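Local coordinates for protein cortical-lytic enzyme (Bacillus cereus, PDB 4S3J) that is an N-acetylglucosaminidase that degrades spore-cortex peptidoglycan during germination, probably acting on partially degraded material and recognising its muramic acid delta-lactam residues, at residues 231-234 and 235-239; 221-224 and 225-228. All coordinates share one frame; numbering follows the deposited sequence.

Interaction 1 of 2, residues 231-234 and 235-239; sequences NRFL and RNVKI
Arg235 N donates to Asn231 O, Asn236 N to Arg232 O, Val237 N to Phe233 O and Lys238 N to Leu234 O, four successive backbone hydrogen bonds in the i to i+4 pattern of an alpha helix. Val237 N lies 2.9 Å from Phe233 O, and its N-H points at the oxygen at 162°.

The apolar contact stands on the buried side of the helix. Val237 CG2 sits over one face of the Phe233 ring in a CH-pi contact, 3.8 Å from the ring centroid and displaced toward the rim, with CZ its nearest ring atom at 3.6 Å. Phe233 reaches this place because its CG is anti to the backbone N (chi1 169°), which swings the ring toward the next turn.

Arg235 and Asn236 run back along the helix. Arg235 is extended from CG to NE and turns toward the preceding turn, where its CG passes 3.3 Å from Asn231 O. Its guanidinium lays one face over the carbonyl carbon of Asn231, while Arg232 CG meets it edge-on in the plane, 3.8 Å from NH1. That NH1 forms a salt bridge with Glu228, which would partly neutralise Arg235. Asn236 folds over Arg232 O, its CG 3.2 Å away, and its ND2 is hydrogen-bonded to Gln196.

The helix is wedged between two others and the barrel wall. Phe233, Asn236 and Val237 rest on Ile200 of helix 193-210, and Asn231, Leu234 and Arg235 on helix 269-275. Inward, Leu234 touches Phe217 and Thr249 of strands 214-218 and 246-251, and Phe233 meets Phe217 edge-to-face.

Interaction 2 of 2, residues 221-224 and 225-228; sequences SVAP and EDRE
A water ties Asp226 back to the backbone of Ala223: it donates to Asp226 OD2 at 2.7 Å and accepts from Ala223 N at 3.0 Å. The same carboxylate is gripped from outside, OD1 by a salt bridge to Arg191 and OD2 by Ser187, so both oxygens of this buried acid are satisfied and its rotation is fixed. These partners would probably hold it ionised.

Two direct backbone bonds close the turn. Asp226 N donates to Ala223 O over 2.9 Å, and Arg227 N to Pro224 O over 3.2 Å; in each, the donor stands well above the carbonyl plane, 53° out of it for Asp226 N, as in the tight i to i+3 winding of a 3-10 turn.

Side chains pack around this frame. Glu225 bends at chi2 (85°), which brings OE1 back beside the preceding residues, 3.6 Å from Pro224 CD and equally near Ala223 CB. Pro224 and Glu225 thus lie alongside one another, pointing the same way. On the buried side Val222 crosses Asp226 at about a right angle, CG1 touching Asp226 CB at 3.8 Å, and also leans on Thr186 of helix 183-191. Arg227 leads off from the turn to a salt bridge with Asp268.

Asp226 occupies the N-cap position of helix 227-240, although its carboxylate is spent on helix 183-191 and makes no capping bond. Residues 221-226 belong to the connection between strand 214-218 and helix 227-240 of the family 18 TIM barrel, following the probable proton donor Glu220, whose side chain lies about 6 Å from that of Val222.

From the N terminus, the chain leaves strand 214-218, passes the probable proton donor Glu220 and enters interaction 2, where the connection folds into a 3-10 turn and helix 227-240 begins. Interaction 1 follows on the same helix, its centre 15 Å farther on. The two lie in series, neither nested nor crossed: interaction 2 closes a short turn, while interaction 1 spans successive helical turns and encloses no loop. The salt bridge from Glu228 to Arg235 joins them directly. Both belong to the strand-helix-strand unit 214-218, 227-240 and 246-251 of the barrel, whose helix packs beside helices 193-210 and 269-275, with the turn at its start touching helix 183-191.

Interaction 1 of 2, residues 231-234 and 235-239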
ATOM      1  N   ASN A 231     -18.443  12.889 -13.346  1.00 24.88           N
ATOM      2  CA  ASN A 231     -19.464  11.899 -12.988  1.00 23.37           C
ATOM      3  C   ASN A 231     -20.179  11.359 -14.220  1.00 24.59           C
ATOM      4  O   ASN A 231     -20.348  10.151 -14.362  1.00 27.43           O
ATOM      5  CB  ASN A 231     -20.495  12.477 -12.008  1.00 29.57           C
ATOM      6  CG  ASN A 231     -19.895  12.851 -10.682  1.00 28.82           C
ATOM      7  OD1 ASN A 231     -18.857  12.315 -10.285  1.00 26.26           O
ATOM      8  ND2 ASN A 231     -20.548  13.768  -9.970  1.00 28.13           N
ATOM      9  N   ARG A 232     -20.574  12.245 -15.136  1.00 27.19           N
ATOM     10  CA  ARG A 232     -21.253  11.805 -16.356  1.00 26.36           C
ATOM     11  C   ARG A 232     -20.349  10.958 -17.229  1.00 28.43           C
ATOM     12  O   ARG A 232     -20.794   9.981 -17.820  1.00 25.16           O
ATOM     13  CB  ARG A 232     -21.763  12.988 -17.183  1.00 29.96           C
ATOM     14  CG  ARG A 232     -22.871  13.797 -16.570  1.00 49.22           C
ATOM     15  CD  ARG A 232     -23.542  14.629 -17.645  1.00 53.94           C
ATOM     16  NE  ARG A 232     -22.612  15.597 -18.230  1.00 32.78           N
ATOM     17  CZ  ARG A 232     -22.400  16.820 -17.753  1.00 44.90           C
ATOM     18  NH1 ARG A 232     -23.066  17.242 -16.683  1.00 49.86           N
ATOM     19  NH2 ARG A 232     -21.529  17.628 -18.351  1.00 45.25           N
ATOM     20  N   PHE A 233     -19.078  11.341 -17.341  1.00 22.73           N
ATOM     21  CA  PHE A 233     -18.140  10.524 -18.091  1.00 25.11           C
ATOM     22  C   PHE A 233     -18.058   9.118 -17.495  1.00 26.90           C
ATOM     23  O   PHE A 233     -18.097   8.129 -18.223  1.00 22.97           O
ATOM     24  CB  PHE A 233     -16.752  11.178 -18.114  1.00 23.86           C
ATOM     25  CG  PHE A 233     -15.672  10.286 -18.647  1.00 25.93           C
ATOM     26  CD1 PHE A 233     -15.648   9.924 -19.981  1.00 27.79           C
ATOM     27  CD2 PHE A 233     -14.659   9.823 -17.813  1.00 23.29           C
ATOM     28  CE1 PHE A 233     -14.648   9.110 -20.479  1.00 24.93           C
ATOM     29  CE2 PHE A 233     -13.651   9.011 -18.310  1.00 26.86           C
ATOM     30  CZ  PHE A 233     -13.648   8.655 -19.640  1.00 24.13           C
ATOM     31  N   LEU A 234     -17.950   9.022 -16.175  1.00 23.89           N
ATOM     32  CA  LEU A 234     -17.838   7.713 -15.547  1.00 21.70           C
ATOM     33  C   LEU A 234     -19.104   6.895 -15.796  1.00 24.33           C
ATOM     34  O   LEU A 234     -19.004   5.700 -16.093  1.00 23.87           O
ATOM     35  CB  LEU A 234     -17.556   7.854 -14.054  1.00 21.29           C
ATOM     36  CG  LEU A 234     -16.163   8.417 -13.715  1.00 22.76           C
ATOM     37  CD1 LEU A 234     -16.131   8.718 -12.239  1.00 25.40           C
ATOM     38  CD2 LEU A 234     -15.030   7.459 -14.108  1.00 21.78           C
ATOM     39  N   ARG A 235     -20.280   7.533 -15.765  1.00 26.61           N
ATOM     40  CA  ARG A 235     -21.499   6.807 -16.080  1.00 27.98           C
ATOM     41  C   ARG A 235     -21.459   6.334 -17.523  1.00 29.62           C
ATOM     42  O   ARG A 235     -21.848   5.215 -17.817  1.00 26.87           O
ATOM     43  CB  ARG A 235     -22.765   7.655 -15.852  1.00 27.57           C
ATOM     44  CG  ARG A 235     -22.937   8.176 -14.438  1.00 34.15           C
ATOM     45  CD  ARG A 235     -24.223   8.976 -14.230  1.00 37.07           C
ATOM     46  NE  ARG A 235     -24.234   9.552 -12.885  1.00 40.60           N
ATOM     47  CZ  ARG A 235     -24.072  10.841 -12.598  1.00 46.45           C
ATOM     48  NH1 ARG A 235     -23.932  11.746 -13.564  1.00 35.68           N
ATOM     49  NH2 ARG A 235     -24.068  11.235 -11.328  1.00 40.32           N
ATOM     50  N   ASN A 236     -20.976   7.182 -18.433  1.00 24.89           N
ATOM     51  CA  ASN A 236     -20.934   6.798 -19.842  1.00 25.30           C
ATOM     52  C   ASN A 236     -20.025   5.598 -20.083  1.00 26.02           C
ATOM     53  O   ASN A 236     -20.359   4.710 -20.861  1.00 28.97           O
ATOM     54  CB  ASN A 236     -20.471   7.964 -20.709  1.00 24.81           C
ATOM     55  CG  ASN A 236     -21.514   9.071 -20.820  1.00 28.90           C
ATOM     56  OD1 ASN A 236     -22.698   8.871 -20.525  1.00 31.68           O
ATOM     57  ND2 ASN A 236     -21.070  10.254 -21.233  1.00 30.29           N
ATOM     58  N   VAL A 237     -18.870   5.568 -19.421  1.00 26.06           N
ATOM     59  CA  VAL A 237     -17.972   4.425 -19.550  1.00 22.86           C
ATOM     60  C   VAL A 237     -18.601   3.172 -18.940  1.00 23.18           C
ATOM     61  O   VAL A 237     -18.588   2.109 -19.559  1.00 26.84           O
ATOM     62  CB  VAL A 237     -16.606   4.683 -18.867  1.00 22.00           C
ATOM     63  CG1 VAL A 237     -15.740   3.430 -18.931  1.00 23.02           C
ATOM     64  CG2 VAL A 237     -15.887   5.859 -19.533  1.00 22.29           C
ATOM     65  N   LYS A 238     -19.132   3.309 -17.727  1.00 24.52           N
ATOM     66  CA  LYS A 238     -19.724   2.176 -17.005  1.00 26.66           C
ATOM     67  C   LYS A 238     -20.807   1.511 -17.845  1.00 25.68           C
ATOM     68  O   LYS A 238     -20.865   0.281 -17.950  1.00 28.65           O
ATOM     69  CB  LYS A 238     -20.307   2.634 -15.669  1.00 26.02           C
ATOM     70  CG  LYS A 238     -20.941   1.504 -14.863  1.00 29.19           C
ATOM     71  CD  LYS A 238     -19.942   0.454 -14.495  1.00 40.85           C
ATOM     72  CE  LYS A 238     -20.585  -0.618 -13.657  1.00 56.12           C
ATOM     73  NZ  LYS A 238     -19.682  -1.784 -13.572  1.00 62.61           N
ATOM     74  N   ILE A 239     -21.652   2.319 -18.464  1.00 27.47           N
ATOM     75  CA  ILE A 239     -22.744   1.745 -19.231  1.00 33.42           C
ATOM     76  C   ILE A 239     -22.217   0.978 -20.441  1.00 29.90           C
ATOM     77  O   ILE A 239     -22.785  -0.039 -20.798  1.00 31.90           O
ATOM     78  CB  ILE A 239     -23.736   2.838 -19.690  1.00 33.07           C
ATOM     79  CG1 ILE A 239     -24.473   3.425 -18.481  1.00 31.92           C
ATOM     80  CG2 ILE A 239     -24.736   2.286 -20.703  1.00 38.03           C
ATOM     81  CD1 ILE A 239     -25.163   4.761 -18.768  1.00 39.16           C
TER

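Interaction 2 of 2, residues 221-224 and 225-228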
ATOM      1  N   SER A 221      -6.182  16.933 -10.378  1.00 20.39           N
ATOM      2  CA  SER A 221      -6.183  18.356 -10.734  1.00 24.85           C
ATOM      3  C   SER A 221      -7.265  18.660 -11.751  1.00 28.01           C
ATOM      4  O   SER A 221      -7.064  19.454 -12.679  1.00 26.10           O
ATOM      5  CB  SER A 221      -4.823  18.794 -11.280  1.00 29.60           C
ATOM      6  OG  SER A 221      -3.811  18.591 -10.323  1.00 36.74           O
ATOM      7  N   VAL A 222      -8.402  18.001 -11.586  1.00 25.05           N
ATOM      8  CA  VAL A 222      -9.573  18.277 -12.405  1.00 25.35           C
ATOM      9  C   VAL A 222     -10.219  19.571 -11.911  1.00 24.52           C
ATOM     10  O   VAL A 222     -10.360  19.776 -10.714  1.00 28.54           O
ATOM     11  CB  VAL A 222     -10.561  17.102 -12.340  1.00 24.16           C
ATOM     12  CG1 VAL A 222     -11.858  17.388 -13.098  1.00 23.32           C
ATOM     13  CG2 VAL A 222      -9.900  15.830 -12.848  1.00 25.28           C
ATOM     14  N   ALA A 223     -10.609  20.448 -12.834  1.00 24.40           N
ATOM     15  CA  ALA A 223     -11.278  21.692 -12.459  1.00 24.10           C
ATOM     16  C   ALA A 223     -12.569  21.428 -11.662  1.00 26.92           C
ATOM     17  O   ALA A 223     -13.317  20.517 -11.992  1.00 26.68           O
ATOM     18  CB  ALA A 223     -11.598  22.501 -13.698  1.00 25.53           C
ATOM     19  N   PRO A 224     -12.849  22.244 -10.631  1.00 30.25           N
ATOM     20  CA  PRO A 224     -14.098  22.078  -9.869  1.00 25.51           C
ATOM     21  C   PRO A 224     -15.354  22.144 -10.739  1.00 24.16           C
ATOM     22  O   PRO A 224     -16.363  21.502 -10.436  1.00 29.24           O
ATOM     23  CB  PRO A 224     -14.086  23.258  -8.895  1.00 35.11           C
ATOM     24  CG  PRO A 224     -12.734  23.789  -8.896  1.00 40.54           C
ATOM     25  CD  PRO A 224     -12.040  23.371 -10.143  1.00 33.80           C
ATOM     26  N   GLU A 225     -15.294  22.926 -11.814  1.00 26.53           N
ATOM     27  CA  GLU A 225     -16.450  23.087 -12.687  1.00 29.18           C
ATOM     28  C   GLU A 225     -16.759  21.807 -13.467  1.00 29.95           C
ATOM     29  O   GLU A 225     -17.809  21.689 -14.077  1.00 33.00           O
ATOM     30  CB  GLU A 225     -16.213  24.251 -13.657  1.00 35.65           C
ATOM     31  CG  GLU A 225     -16.124  25.628 -12.988  1.00 36.40           C
ATOM     32  CD  GLU A 225     -14.735  25.987 -12.464  1.00 31.42           C
ATOM     33  OE1 GLU A 225     -13.766  25.223 -12.662  1.00 30.45           O
ATOM     34  OE2 GLU A 225     -14.623  27.056 -11.836  1.00 41.84           O
ATOM     35  N   ASP A 226     -15.828  20.859 -13.455  1.00 27.81           N
ATOM     36  CA  ASP A 226     -15.983  19.599 -14.172  1.00 27.90           C
ATOM     37  C   ASP A 226     -16.399  18.435 -13.269  1.00 25.15           C
ATOM     38  O   ASP A 226     -16.385  17.287 -13.708  1.00 24.97           O
ATOM     39  CB  ASP A 226     -14.672  19.247 -14.885  1.00 23.03           C
ATOM     40  CG  ASP A 226     -14.436  20.102 -16.116  1.00 24.55           C
ATOM     41  OD1 ASP A 226     -15.438  20.590 -16.683  1.00 27.94           O
ATOM     42  OD2 ASP A 226     -13.253  20.271 -16.510  1.00 25.20           O
ATOM     43  N   ARG A 227     -16.763  18.727 -12.023  1.00 24.95           N
ATOM     44  CA  ARG A 227     -17.185  17.673 -11.083  1.00 24.09           C
ATOM     45  C   ARG A 227     -18.280  16.796 -11.692  1.00 22.93           C
ATOM     46  O   ARG A 227     -18.127  15.576 -11.820  1.00 25.34           O
ATOM     47  CB  ARG A 227     -17.678  18.289  -9.764  1.00 25.48           C
ATOM     48  CG  ARG A 227     -18.135  17.268  -8.726  1.00 29.87           C
ATOM     49  CD  ARG A 227     -18.625  17.942  -7.439  1.00 27.67           C
ATOM     50  NE  ARG A 227     -19.689  18.893  -7.724  1.00 31.80           N
ATOM     51  CZ  ARG A 227     -20.956  18.561  -7.932  1.00 38.06           C
ATOM     52  NH1 ARG A 227     -21.329  17.291  -7.890  1.00 37.69           N
ATOM     53  NH2 ARG A 227     -21.845  19.509  -8.209  1.00 37.53           N
ATOM     54  N   GLU A 228     -19.381  17.417 -12.103  1.00 25.61           N
ATOM     55  CA  GLU A 228     -20.495  16.636 -12.626  1.00 29.87           C
ATOM     56  C   GLU A 228     -20.196  16.065 -14.017  1.00 28.41           C
ATOM     57  O   GLU A 228     -20.673  14.975 -14.336  1.00 26.18           O
ATOM     58  CB  GLU A 228     -21.773  17.477 -12.645  1.00 36.41           C
ATOM     59  CG  GLU A 228     -22.977  16.737 -13.192  1.00 48.48           C
ATOM     60  CD  GLU A 228     -23.266  15.428 -12.462  1.00 59.65           C
ATOM     61  OE1 GLU A 228     -22.983  15.320 -11.242  1.00 49.22           O
ATOM     62  OE2 GLU A 228     -23.768  14.501 -13.135  1.00 43.33           O
TER
HETATM   63  O   HOH W   1     -10.698  19.702 -15.697  1.00 22.81           O